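Local coordinates for protein 2-hydroxyhepta-2,4-diene-1,7-dioate isomerase (Mycobacterium abscessus, PDB 3RR6) that probably acts as a metal-dependent hydrolase or isomerase of the fumarylacetoacetate hydrolase family, though its own reaction remains unestablished, at residues A[104-109]-A[258-263]; A[191-196]-A[242-247]; A[113-118]-A[150-155]; A[97-102]-A[172-177]; A[9-14]-A[57-62]. All coordinates share one frame; numbering follows the deposited sequence. Where two conformers were deposited one is given.

Interaction 1: residues A[104-109]-A[258-263]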
# COMPACT_ATOMS: atom_id res chain seq x y z
N LEU A 104 -3.79 13.61 -2.72
CA LEU A 104 -4.74 14.10 -1.72
C LEU A 104 -4.02 14.29 -0.39
O LEU A 104 -3.09 13.55 -0.08
CB LEU A 104 -5.92 13.14 -1.53
CG LEU A 104 -7.04 13.17 -2.56
CD1 LEU A 104 -8.01 12.03 -2.25
CD2 LEU A 104 -7.77 14.50 -2.55
N PRO A 105 -4.44 15.29 0.40
CA PRO A 105 -3.71 15.52 1.64
C PRO A 105 -3.98 14.48 2.73
O PRO A 105 -5.12 14.05 2.93
CB PRO A 105 -4.18 16.91 2.09
CG PRO A 105 -5.43 17.16 1.38
CD PRO A 105 -5.42 16.35 0.12
N ILE A 106 -2.92 14.08 3.41
CA ILE A 106 -3.02 13.43 4.70
C ILE A 106 -3.43 14.51 5.69
O ILE A 106 -2.72 15.52 5.86
CB ILE A 106 -1.67 12.79 5.10
CG1 ILE A 106 -1.27 11.69 4.12
CG2 ILE A 106 -1.75 12.24 6.53
CD1 ILE A 106 0.19 11.37 4.18
N GLN A 107 -4.59 14.33 6.32
CA GLN A 107 -5.15 15.32 7.24
C GLN A 107 -4.82 14.94 8.67
O GLN A 107 -5.32 13.94 9.20
CB GLN A 107 -6.67 15.42 7.08
CG GLN A 107 -7.13 15.97 5.73
CD GLN A 107 -6.91 17.46 5.58
OE1 GLN A 107 -6.50 18.15 6.52
NE2 GLN A 107 -7.17 17.96 4.38
N LEU A 108 -3.96 15.74 9.31
CA LEU A 108 -3.56 15.44 10.68
C LEU A 108 -4.70 15.80 11.64
O LEU A 108 -5.15 16.95 11.65
CB LEU A 108 -2.28 16.19 11.05
CG LEU A 108 -1.07 15.93 10.15
CD1 LEU A 108 0.15 16.67 10.72
CD2 LEU A 108 -0.78 14.43 10.01
N PRO A 109 -5.17 14.82 12.42
CA PRO A 109 -6.29 15.03 13.33
C PRO A 109 -5.98 16.00 14.44
O PRO A 109 -4.87 16.00 14.95
CB PRO A 109 -6.50 13.63 13.94
CG PRO A 109 -5.89 12.72 13.05
CD PRO A 109 -4.74 13.41 12.43
N ASN A 258 2.01 12.48 -1.24
CA ASN A 258 0.89 13.19 -0.62
C ASN A 258 1.36 14.40 0.18
O ASN A 258 2.31 14.31 0.94
CB ASN A 258 0.13 12.27 0.35
CG ASN A 258 -0.44 11.05 -0.33
OD1 ASN A 258 0.23 10.02 -0.45
ND2 ASN A 258 -1.69 11.16 -0.78
N PRO A 259 0.67 15.54 0.02
CA PRO A 259 0.87 16.65 0.96
C PRO A 259 0.30 16.32 2.34
O PRO A 259 -0.52 15.42 2.46
CB PRO A 259 0.11 17.80 0.32
CG PRO A 259 -0.89 17.19 -0.55
CD PRO A 259 -0.44 15.81 -0.92
N VAL A 260 0.75 17.06 3.35
CA VAL A 260 0.32 16.88 4.73
C VAL A 260 -0.24 18.21 5.23
O VAL A 260 0.43 19.25 5.10
CB VAL A 260 1.51 16.43 5.60
CG1 VAL A 260 1.08 16.20 7.04
CG2 VAL A 260 2.16 15.17 5.02
N VAL A 261 -1.46 18.17 5.76
CA VAL A 261 -2.18 19.37 6.20
C VAL A 261 -2.74 19.18 7.60
O VAL A 261 -3.25 18.11 7.94
CB VAL A 261 -3.35 19.69 5.24
CG1 VAL A 261 -4.15 20.90 5.73
CG2 VAL A 261 -2.82 19.95 3.82
N ARG A 262 -2.64 20.22 8.42
CA ARG A 262 -3.30 20.27 9.71
C ARG A 262 -4.04 21.61 9.73
O ARG A 262 -3.37 22.64 9.76
CB ARG A 262 -2.28 20.24 10.86
CG ARG A 262 -2.89 20.33 12.24
CD ARG A 262 -1.85 20.44 13.33
NE ARG A 262 -1.09 19.21 13.57
CZ ARG A 262 -1.57 18.14 14.20
NH1 ARG A 262 -0.79 17.09 14.37
NH2 ARG A 262 -2.82 18.11 14.64
N LYS A 263 -5.37 21.68 9.66
CA LYS A 263 -6.33 20.63 9.34
C LYS A 263 -7.70 21.21 9.70
O LYS A 263 -8.42 21.74 8.85
CB LYS A 263 -6.12 19.33 10.12
CG LYS A 263 -7.01 18.21 9.65
CD LYS A 263 -8.44 18.40 10.11
CE LYS A 263 -9.23 17.16 9.86
NZ LYS A 263 -8.96 16.15 10.92
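Leu108 packs its branched end on Val260, with CG of the leucine 3.8 Å from CG1 of the valine. Its CB serves a second partner: it sits over the centre of one face of the Arg262 guanidinium, 3.7 Å above the plane. Arg262 has CG anti to the backbone N (chi1 179°), then folds at chi3 (-72°), which brings its flat end back across Leu108. There NH2 donates to Pro109 O at 3.0 Å from above the carbonyl plane, while NH1 is bonded to Ala112 O; two carbonyls of one loop hold the group. At the far end, Asn258 ND2 gives a straight bond of 2.9 Å to a lone pair of Leu104 O and another to Gly101 O. The Ile106 side chain crosses that of Asn258 at about a right angle, CD1 3.9 Å from CB, and Pro105 CB touches Val261 CG2. Behind these side chains run the backbone bonds: Ile106 N to Pro259 O, Val261 N to Ile106 O, and Leu108 N to Val261 O. They set Ile106 against Val260 and Gln107 against Val261 in parallel register, and strand 106-107 is an outermost strand, within the chain, of a five-stranded mixed sheet in this FAA hydrolase-type domain.

Interaction 2: residues A[191-196]-A[242-247]. With PEG (di(hydroxyethyl)ether), chain F.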
# COMPACT_ATOMS: atom_id res chain seq x y z
N THR A 191 11.41 6.29 1.34
CA THR A 191 10.46 7.32 1.75
C THR A 191 11.20 8.64 1.86
O THR A 191 12.28 8.69 2.46
CB THR A 191 9.84 7.00 3.12
OG1 THR A 191 9.19 5.73 3.05
CG2 THR A 191 8.83 8.07 3.53
N GLU A 192 10.62 9.69 1.27
CA GLU A 192 11.18 11.04 1.34
C GLU A 192 10.18 12.00 1.97
O GLU A 192 8.98 11.91 1.73
CB GLU A 192 11.57 11.54 -0.06
CG GLU A 192 12.64 10.73 -0.75
CD GLU A 192 13.03 11.28 -2.12
OE1 GLU A 192 12.53 12.36 -2.52
OE2 GLU A 192 13.87 10.64 -2.80
N VAL A 193 10.69 12.92 2.78
CA VAL A 193 9.89 14.03 3.30
C VAL A 193 10.58 15.31 2.84
O VAL A 193 11.75 15.55 3.16
CB VAL A 193 9.79 13.99 4.83
CG1 VAL A 193 9.06 15.23 5.37
CG2 VAL A 193 9.09 12.71 5.29
N ASN A 194 9.86 16.10 2.05
CA ASN A 194 10.41 17.34 1.47
C ASN A 194 11.74 17.10 0.75
O ASN A 194 12.66 17.90 0.84
CB ASN A 194 10.54 18.41 2.56
CG ASN A 194 9.26 18.65 3.29
OD1 ASN A 194 8.17 18.54 2.71
ND2 ASN A 194 9.36 18.96 4.58
N GLY A 195 11.82 15.96 0.05
CA GLY A 195 12.99 15.59 -0.72
C GLY A 195 14.15 14.99 0.05
O GLY A 195 15.19 14.70 -0.55
N GLN A 196 13.99 14.83 1.36
CA GLN A 196 15.04 14.27 2.23
C GLN A 196 14.71 12.79 2.46
O GLN A 196 13.57 12.47 2.83
CB GLN A 196 15.06 15.04 3.55
CG GLN A 196 15.36 16.54 3.41
CD GLN A 196 15.06 17.33 4.68
OE1 GLN A 196 14.77 16.76 5.73
NE2 GLN A 196 15.11 18.65 4.57
N ASP A 242 2.37 19.57 9.37
CA ASP A 242 1.69 20.48 8.47
C ASP A 242 2.67 21.13 7.50
O ASP A 242 3.70 21.69 7.92
CB ASP A 242 0.97 21.55 9.29
CG ASP A 242 0.17 22.51 8.42
OD1 ASP A 242 -0.68 22.07 7.64
OD2 ASP A 242 0.40 23.75 8.54
N GLY A 243 2.35 21.07 6.22
CA GLY A 243 3.16 21.66 5.18
C GLY A 243 4.14 20.72 4.51
O GLY A 243 4.72 21.07 3.48
N ASP A 244 4.34 19.53 5.08
CA ASP A 244 5.26 18.55 4.48
C ASP A 244 4.66 17.92 3.23
O ASP A 244 3.44 17.94 3.04
CB ASP A 244 5.56 17.40 5.45
CG ASP A 244 6.52 17.77 6.56
OD1 ASP A 244 7.14 18.86 6.54
OD2 ASP A 244 6.66 16.94 7.48
N THR A 245 5.52 17.37 2.38
CA THR A 245 5.11 16.41 1.35
C THR A 245 5.89 15.13 1.63
O THR A 245 7.10 15.18 1.81
CB THR A 245 5.40 16.90 -0.07
OG1 THR A 245 4.55 18.03 -0.34
CG2 THR A 245 5.10 15.82 -1.10
N VAL A 246 5.18 14.01 1.68
CA VAL A 246 5.80 12.72 1.93
C VAL A 246 5.56 11.82 0.73
O VAL A 246 4.42 11.71 0.24
CB VAL A 246 5.31 12.07 3.25
CG1 VAL A 246 3.79 11.94 3.30
CG2 VAL A 246 5.98 10.71 3.49
N SER A 247 6.63 11.20 0.24
CA SER A 247 6.52 10.30 -0.89
C SER A 247 7.18 8.97 -0.59
O SER A 247 8.15 8.90 0.17
CB SER A 247 7.13 10.92 -2.14
OG SER A 247 8.54 10.99 -2.06
C1 PEG F . 5.83 20.52 1.14
O1 PEG F . 6.99 20.11 0.39
C2 PEG F . 4.58 20.78 0.30
O2 PEG F . 3.43 20.10 0.83
C3 PEG F . 2.27 20.89 1.12
C4 PEG F . 1.58 20.25 2.32
O4 PEG F . 0.41 20.95 2.74
O HOH W 1 9.62 13.41 -3.03
O HOH W 2 9.11 14.33 -0.64
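Asn194 OD1 accepts from Thr245 N at 2.9 Å, the donor tilted from the plane of the side-chain carbonyl. O1 of a diethylene glycol, probably from the crystallisation liquor, also bonds this oxygen at 3.0 Å, but the molecule sits too close to the protein and its place is less sure. Asn194 ND2 donates to Asp244 OD1 at 3.0 Å, in the plane of its own amide but from above the carboxylate, the two flat groups being turned 74° apart. Asp244 OD2 faces the methyl CG1 of Val193 and accepts a bond from Val241 N. Asn194 is the second residue of a type I' turn, Val193 to Gln196, whose Asn194-Gly195 loop closes a two-residue beta hairpin between strands 188-193 and 196-202. Strand 188-193 runs antiparallel to strand 245-250: Glu192 and Ser247 form the hydrogen-bonded pair, Val193 and Val246 the non-hydrogen-bonded one. Thr191 and Val246 lie side by side, CG2 to CG2 at 3.9 Å, against His117. The Glu192 and Ser247 side chains share a water, bonded to Glu192 OE1 and, at 2.8 Å, to Ser247 OG; Glu192 OE2 makes a salt bridge to Arg190. A second water accepts from Gly195 N and donates to Thr245 O.

Interaction 3: residues A[113-118]-A[150-155]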
# COMPACT_ATOMS: atom_id res chain seq x y z
N THR A 113 -0.99 14.42 18.20
CA THR A 113 0.17 15.29 18.38
C THR A 113 1.46 14.79 17.71
O THR A 113 2.39 15.58 17.52
CB THR A 113 0.48 15.50 19.88
OG1 THR A 113 0.95 14.28 20.47
CG2 THR A 113 -0.76 15.99 20.63
N GLU A 114 1.53 13.50 17.37
CA GLU A 114 2.75 12.92 16.81
C GLU A 114 2.39 11.89 15.74
O GLU A 114 2.04 10.76 16.08
CB GLU A 114 3.57 12.25 17.90
CG GLU A 114 4.91 11.73 17.43
CD GLU A 114 5.75 11.10 18.54
OE1 GLU A 114 6.85 10.59 18.22
OE2 GLU A 114 5.32 11.11 19.72
N VAL A 115 2.48 12.28 14.48
CA VAL A 115 2.05 11.42 13.37
C VAL A 115 3.26 11.05 12.52
O VAL A 115 4.05 11.92 12.15
CB VAL A 115 0.98 12.12 12.51
CG1 VAL A 115 0.58 11.22 11.32
CG2 VAL A 115 -0.25 12.44 13.35
N HIS A 116 3.43 9.76 12.24
CA HIS A 116 4.59 9.25 11.51
C HIS A 116 4.23 8.62 10.17
O HIS A 116 3.14 8.06 10.02
CB HIS A 116 5.32 8.21 12.35
CG HIS A 116 6.06 8.78 13.51
ND1 HIS A 116 7.03 8.08 14.19
CD2 HIS A 116 5.99 10.00 14.11
CE1 HIS A 116 7.52 8.83 15.16
NE2 HIS A 116 6.91 10.00 15.14
N HIS A 117 5.16 8.72 9.22
CA HIS A 117 5.09 7.99 7.96
C HIS A 117 5.65 6.58 8.09
O HIS A 117 6.60 6.35 8.84
CB HIS A 117 5.89 8.72 6.85
CG HIS A 117 7.34 8.96 7.19
ND1 HIS A 117 8.30 7.97 7.15
CD2 HIS A 117 7.98 10.09 7.58
CE1 HIS A 117 9.47 8.48 7.50
NE2 HIS A 117 9.31 9.77 7.77
N GLU A 118 5.09 5.66 7.31
CA GLU A 118 5.57 4.28 7.24
C GLU A 118 5.39 3.77 5.81
O GLU A 118 4.31 3.30 5.43
CB GLU A 118 4.83 3.38 8.25
CG GLU A 118 5.03 3.83 9.70
CD GLU A 118 4.44 2.93 10.76
OE1 GLU A 118 3.92 1.85 10.43
OE2 GLU A 118 4.49 3.33 11.95
N VAL A 150 0.21 5.46 7.78
CA VAL A 150 0.31 6.66 8.61
C VAL A 150 -0.23 6.34 10.01
O VAL A 150 -1.28 5.69 10.15
CB VAL A 150 -0.44 7.85 7.98
CG1 VAL A 150 -0.29 9.12 8.86
CG2 VAL A 150 0.06 8.15 6.55
N SER A 151 0.49 6.78 11.04
CA SER A 151 0.24 6.35 12.41
C SER A 151 0.39 7.48 13.41
O SER A 151 1.44 8.13 13.45
CB SER A 151 1.24 5.24 12.79
OG SER A 151 1.22 4.17 11.85
N ALA A 152 -0.63 7.69 14.25
CA ALA A 152 -0.54 8.63 15.37
C ALA A 152 0.09 7.93 16.57
O ALA A 152 -0.58 7.19 17.31
CB ALA A 152 -1.93 9.19 15.72
N ARG A 153 1.39 8.15 16.75
CA ARG A 153 2.15 7.45 17.79
C ARG A 153 1.61 7.75 19.19
O ARG A 153 1.64 6.88 20.06
CB ARG A 153 3.64 7.83 17.72
CG ARG A 153 4.33 7.66 16.37
CD ARG A 153 4.22 6.26 15.76
NE ARG A 153 4.88 5.23 16.57
CZ ARG A 153 6.11 4.75 16.36
NH1 ARG A 153 6.87 5.19 15.37
NH2 ARG A 153 6.58 3.80 17.17
N ASP A 154 1.12 8.97 19.41
CA ASP A 154 0.54 9.31 20.71
C ASP A 154 -0.70 8.48 21.01
O ASP A 154 -0.96 8.13 22.16
CB ASP A 154 0.26 10.82 20.85
CG ASP A 154 -0.50 11.42 19.69
OD1 ASP A 154 -0.14 11.17 18.52
OD2 ASP A 154 -1.45 12.20 19.95
N HIS A 155 -1.46 8.14 19.98
CA HIS A 155 -2.63 7.30 20.18
C HIS A 155 -2.27 5.85 20.47
O HIS A 155 -2.95 5.20 21.25
CB HIS A 155 -3.58 7.41 18.98
CG HIS A 155 -4.15 8.77 18.81
ND1 HIS A 155 -4.94 9.12 17.73
CD2 HIS A 155 -4.03 9.88 19.57
CE1 HIS A 155 -5.28 10.40 17.84
NE2 HIS A 155 -4.74 10.88 18.96
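An antiparallel strand pair, one strand of which leads straight into helix 153-159, brings Val115 against Ala152 and His116 against Ser151. His116 N donates to Ser151 O at 2.8 Å. On the side of the valines the packing is tight: CG1 of Val115 lies only 3.3 Å from CG1 of Val150. On the other side Arg153, CG anti to the carbonyl carbon (chi1 -53°), lays CG over the centre of one face of the His116 ring, a CH-pi contact of 3.4 Å almost along the ring normal; bends at chi2 and chi3 then carry the guanidinium round, turned 82° from the ring. His116 NE2 makes a weak bond to Glu114 OE1, whose partner oxygen OE2 is in a salt bridge with Arg157 of helix 153-159. Ala152 is the N-cap residue of that helix, so strand gives way to helix within one residue, and the first-turn NH of Arg153 is taken by Glu114 O at 2.8 Å. One residue on, CG of Asp154 sits between the backbone N and the carbonyl carbon (chi1 49°), which turns the carboxylate to the loop leading into strand 115-125. Its OD2 accepts Thr113 N at 2.9 Å and its OD1 accepts Glu114 N at 3.1 Å, both from above the carboxylate plane. Farther along, Glu118 OE2 comes within 3.4 Å of Ser151 OG, which is bonded to Lys166 NZ and Asp149 O.

Interaction 4: residues A[97-102]-A[172-177]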
# COMPACT_ATOMS: atom_id res chain seq x y z
N THR A 97 -12.06 3.26 4.97
CA THR A 97 -12.30 4.68 5.04
C THR A 97 -11.02 5.49 5.26
O THR A 97 -11.04 6.72 5.13
CB THR A 97 -13.30 4.98 6.17
OG1 THR A 97 -12.88 4.29 7.35
CG2 THR A 97 -14.71 4.50 5.78
N SER A 98 -9.90 4.83 5.57
CA SER A 98 -8.63 5.53 5.73
C SER A 98 -7.91 5.75 4.39
O SER A 98 -6.97 6.53 4.32
CB SER A 98 -7.71 4.81 6.73
OG SER A 98 -7.29 3.55 6.24
N ILE A 99 -8.35 5.06 3.35
CA ILE A 99 -7.65 5.07 2.07
C ILE A 99 -7.83 6.42 1.37
O ILE A 99 -8.94 6.98 1.35
CB ILE A 99 -8.12 3.92 1.15
CG1 ILE A 99 -7.76 2.57 1.77
CG2 ILE A 99 -7.48 4.04 -0.24
CD1 ILE A 99 -8.40 1.36 1.10
N ILE A 100 -6.72 6.95 0.86
CA ILE A 100 -6.72 8.07 -0.10
C ILE A 100 -5.74 7.75 -1.22
O ILE A 100 -4.81 6.97 -1.04
CB ILE A 100 -6.36 9.44 0.54
CG1 ILE A 100 -5.02 9.38 1.28
CG2 ILE A 100 -7.48 9.91 1.47
CD1 ILE A 100 -4.47 10.78 1.68
N GLY A 101 -5.97 8.34 -2.39
CA GLY A 101 -5.08 8.17 -3.53
C GLY A 101 -3.95 9.19 -3.58
O GLY A 101 -3.83 10.03 -2.69
N PRO A 102 -3.13 9.12 -4.64
CA PRO A 102 -2.04 10.07 -4.84
C PRO A 102 -2.50 11.52 -4.83
O PRO A 102 -3.55 11.85 -5.38
CB PRO A 102 -1.51 9.72 -6.23
CG PRO A 102 -1.93 8.34 -6.46
CD PRO A 102 -3.21 8.13 -5.73
N CYS A 172 -4.29 6.01 5.13
CA CYS A 172 -3.79 4.97 4.21
C CYS A 172 -3.67 5.44 2.76
O CYS A 172 -4.40 4.97 1.88
CB CYS A 172 -4.65 3.71 4.29
SG CYS A 172 -3.78 2.25 3.65
N PRO A 173 -2.71 6.34 2.48
CA PRO A 173 -2.36 6.56 1.08
C PRO A 173 -2.06 5.25 0.37
O PRO A 173 -1.36 4.39 0.91
CB PRO A 173 -1.10 7.43 1.17
CG PRO A 173 -1.24 8.16 2.48
CD PRO A 173 -1.94 7.21 3.39
N LEU A 174 -2.60 5.13 -0.84
CA LEU A 174 -2.46 3.94 -1.66
C LEU A 174 -2.35 4.34 -3.13
O LEU A 174 -3.16 5.14 -3.61
CB LEU A 174 -3.67 3.04 -1.45
CG LEU A 174 -3.58 1.59 -1.90
CD1 LEU A 174 -2.61 0.79 -1.02
CD2 LEU A 174 -4.97 0.95 -1.89
N GLY A 175 -1.39 3.78 -3.85
CA GLY A 175 -1.20 4.11 -5.26
C GLY A 175 0.25 4.07 -5.68
O GLY A 175 1.09 3.62 -4.91
N PRO A 176 0.56 4.55 -6.89
CA PRO A 176 -0.33 5.22 -7.86
C PRO A 176 -1.15 4.28 -8.74
O PRO A 176 -2.12 4.70 -9.38
CB PRO A 176 0.64 6.02 -8.72
CG PRO A 176 1.87 5.20 -8.70
CD PRO A 176 1.97 4.64 -7.32
N TRP A 177 -0.73 3.02 -8.78
CA TRP A 177 -1.35 1.99 -9.62
C TRP A 177 -0.85 0.64 -9.15
O TRP A 177 0.10 0.56 -8.37
CB TRP A 177 -1.02 2.20 -11.11
CG TRP A 177 0.40 2.55 -11.39
CD1 TRP A 177 1.51 1.79 -11.15
CD2 TRP A 177 0.87 3.78 -11.96
NE1 TRP A 177 2.65 2.48 -11.52
CE2 TRP A 177 2.28 3.69 -12.03
CE3 TRP A 177 0.24 4.94 -12.42
CZ2 TRP A 177 3.07 4.74 -12.54
CZ3 TRP A 177 1.03 5.98 -12.94
CH2 TRP A 177 2.43 5.86 -12.99
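Residues 98-102 and 172-176 run in parallel, their directions 24° apart, and pair Ile99 with Cys172 and Ile100 with Pro173. This is how the short strand 99-100 joins strand 172-179 in the beta-rich core of the FAA hydrolase-type domain. Two of the three backbone bonds are bent at the acceptor: Cys172 N meets Ser98 O, at 2.8 Å, from above the carbonyl plane, and Ile100 N meets Cys172 O likewise, at a longer 3.2 Å. Leu174 N, by contrast, approaches Ile100 O nearly head-on. Ser98 OG touches Cys172 CB at 3.3 Å but spends its polar bond on Pro95 O. With CG2 anti to its backbone N, Ile99 sets that methyl against Leu174 CB at 4.1 Å. On the opposite face, Ile100 CG1 stands 4.1 Å from Pro173 CG, and the proline ring continues onto Leu256 and Asn258 of strand 254-261. Farther on the chain turns a corner at Pro176, after a cis peptide bond, and the bare CA of Gly175 passes Pro102. The Pro102 ring crosses that of Pro176 at about a right angle, CG of Pro102 3.8 Å from Pro176 CA, while Pro176 CG lies 3.6 Å above the centre of the Trp177 ring.

Interaction 5: residues A[9-14]-A[57-62]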
# COMPACT_ATOMS: atom_id res chain seq x y z
N ARG A 9 -7.36 3.50 -10.98
CA ARG A 9 -8.65 4.17 -11.04
C ARG A 9 -8.42 5.64 -11.30
O ARG A 9 -7.46 6.22 -10.79
CB ARG A 9 -9.43 3.98 -9.73
CG ARG A 9 -9.88 2.54 -9.50
CD ARG A 9 -10.47 2.33 -8.12
NE ARG A 9 -11.72 3.06 -7.93
CZ ARG A 9 -11.88 4.15 -7.18
NH1 ARG A 9 -10.87 4.70 -6.50
NH2 ARG A 9 -13.09 4.71 -7.11
N ILE A 10 -9.27 6.22 -12.13
CA ILE A 10 -9.16 7.64 -12.45
C ILE A 10 -10.49 8.34 -12.34
O ILE A 10 -11.55 7.73 -12.44
CB ILE A 10 -8.61 7.88 -13.88
CG1 ILE A 10 -9.48 7.18 -14.93
CG2 ILE A 10 -7.17 7.41 -13.96
CD1 ILE A 10 -9.55 7.90 -16.23
N ALA A 11 -10.40 9.65 -12.10
CA ALA A 11 -11.51 10.56 -12.26
C ALA A 11 -11.24 11.29 -13.58
O ALA A 11 -10.23 11.98 -13.72
CB ALA A 11 -11.56 11.54 -11.10
N SER A 12 -12.13 11.10 -14.55
CA SER A 12 -12.04 11.79 -15.84
C SER A 12 -13.14 12.86 -15.93
O SER A 12 -13.98 12.97 -15.03
CB SER A 12 -12.18 10.78 -16.98
OG SER A 12 -13.52 10.31 -17.10
N PRO A 13 -13.15 13.67 -17.01
CA PRO A 13 -14.30 14.55 -17.22
C PRO A 13 -15.61 13.77 -17.43
O PRO A 13 -16.69 14.31 -17.18
CB PRO A 13 -13.94 15.32 -18.50
CG PRO A 13 -12.45 15.22 -18.61
CD PRO A 13 -12.08 13.90 -18.00
N ASP A 14 -15.50 12.52 -17.86
CA ASP A 14 -16.66 11.69 -18.16
C ASP A 14 -17.01 10.72 -17.01
O ASP A 14 -17.83 9.82 -17.19
CB ASP A 14 -16.43 10.89 -19.45
CG ASP A 14 -15.89 11.75 -20.58
OD1 ASP A 14 -16.66 12.56 -21.13
OD2 ASP A 14 -14.70 11.60 -20.92
N ARG A 57 -7.14 12.29 -13.40
CA ARG A 57 -6.62 12.30 -12.04
C ARG A 57 -6.63 10.89 -11.46
O ARG A 57 -7.68 10.27 -11.38
CB ARG A 57 -7.48 13.22 -11.16
CG ARG A 57 -6.84 13.57 -9.83
CD ARG A 57 -7.65 14.61 -9.07
NE ARG A 57 -8.76 14.02 -8.33
CZ ARG A 57 -10.04 14.15 -8.65
NH1 ARG A 57 -10.39 14.87 -9.72
NH2 ARG A 57 -10.98 13.58 -7.91
N LEU A 58 -5.45 10.41 -11.08
CA LEU A 58 -5.31 9.10 -10.44
C LEU A 58 -5.94 9.12 -9.05
O LEU A 58 -5.73 10.06 -8.27
CB LEU A 58 -3.84 8.69 -10.32
CG LEU A 58 -3.11 8.31 -11.61
CD1 LEU A 58 -1.60 8.24 -11.39
CD2 LEU A 58 -3.66 6.99 -12.13
N LEU A 59 -6.71 8.08 -8.76
CA LEU A 59 -7.33 7.86 -7.46
C LEU A 59 -6.65 6.67 -6.79
O LEU A 59 -5.73 6.09 -7.35
CB LEU A 59 -8.81 7.54 -7.66
CG LEU A 59 -9.62 8.54 -8.49
CD1 LEU A 59 -11.03 8.04 -8.69
CD2 LEU A 59 -9.60 9.91 -7.82
N ALA A 60 -7.10 6.28 -5.60
CA ALA A 60 -6.63 5.02 -5.03
C ALA A 60 -6.96 3.92 -6.04
O ALA A 60 -8.03 3.95 -6.64
CB ALA A 60 -7.29 4.72 -3.70
N PRO A 61 -6.04 2.97 -6.26
CA PRO A 61 -6.19 2.09 -7.43
C PRO A 61 -7.18 0.94 -7.33
O PRO A 61 -7.39 0.22 -8.31
CB PRO A 61 -4.77 1.54 -7.62
CG PRO A 61 -4.16 1.60 -6.26
CD PRO A 61 -4.69 2.88 -5.67
N ILE A 62 -7.78 0.74 -6.16
CA ILE A 62 -8.68 -0.38 -5.94
C ILE A 62 -9.67 -0.03 -4.84
O ILE A 62 -9.38 0.81 -3.98
CB ILE A 62 -7.86 -1.65 -5.56
CG1 ILE A 62 -8.63 -2.93 -5.86
CG2 ILE A 62 -7.41 -1.59 -4.11
CD1 ILE A 62 -8.52 -3.37 -7.29
O HOH W 3 -4.96 4.46 -9.45
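Arg9 and Ala60 supply the polar side-chain bond of this contact: NH1 of the arginine donates to the Ala60 carbonyl O at 2.9 Å, nearly straight at 166°, with the oxygen in the guanidinium plane. A bend at chi3 (66°) in the otherwise extended chain brings the guanidinium round to it, and CD passes within 3.3 Å of the same Ala60 O. Backbone bonds come next. Ala11 and Arg57 form an antiparallel hydrogen-bonded pair, N to O in both directions, and Leu59 N donates to Arg9 O. A water bridges the end of the pairing, accepting from Arg9 N and lying 2.8 Å from Leu59 O, to which it probably donates. Apolar contacts follow: Ile10 CG2 meets Leu58 CD2 at a slant, 4.0 Å apart, Leu59 sends CD2 towards Ala11 CB, and Leu58 packs further on Pro176 and Trp177 of strand 172-179. Of a different kind is the methyl of Ala11, which lies 3.5 Å above one face of the Arg57 guanidinium, shifted towards its rim. Arg9 thus uses its backbone O, its NH1 and, through water, its N on residues 59-60, so directional bonds as well as packing hold this end of the contact.

Interactions 1 and 2 share one five-stranded sheet, their centres 12 Å apart, and are joined by probable hydrogen bonds from Val260 N to Asp244 O at 2.9 Å and from Arg262 N to Asp242 OD1 at 2.8 Å; the diethylene glycol at interaction 2 also bonds Val260 O, though its place is less sure. Interactions 2 and 3 meet where Val193 CG2 lies 3.7 Å from His117 CD2, and interactions 1 and 3 where Leu108 CD2 lies 3.7 Å from Val115 CG1. Interaction 4, the most central of the five, touches interactions 1, 3 and 5: Val150 CG2 is 3.9 Å from Pro173 CD, and Ile99 CG2 3.5 Å from Ala60 CB. Interaction 5, in the N-terminal region, is about 28 Å from interaction 3, centre to centre.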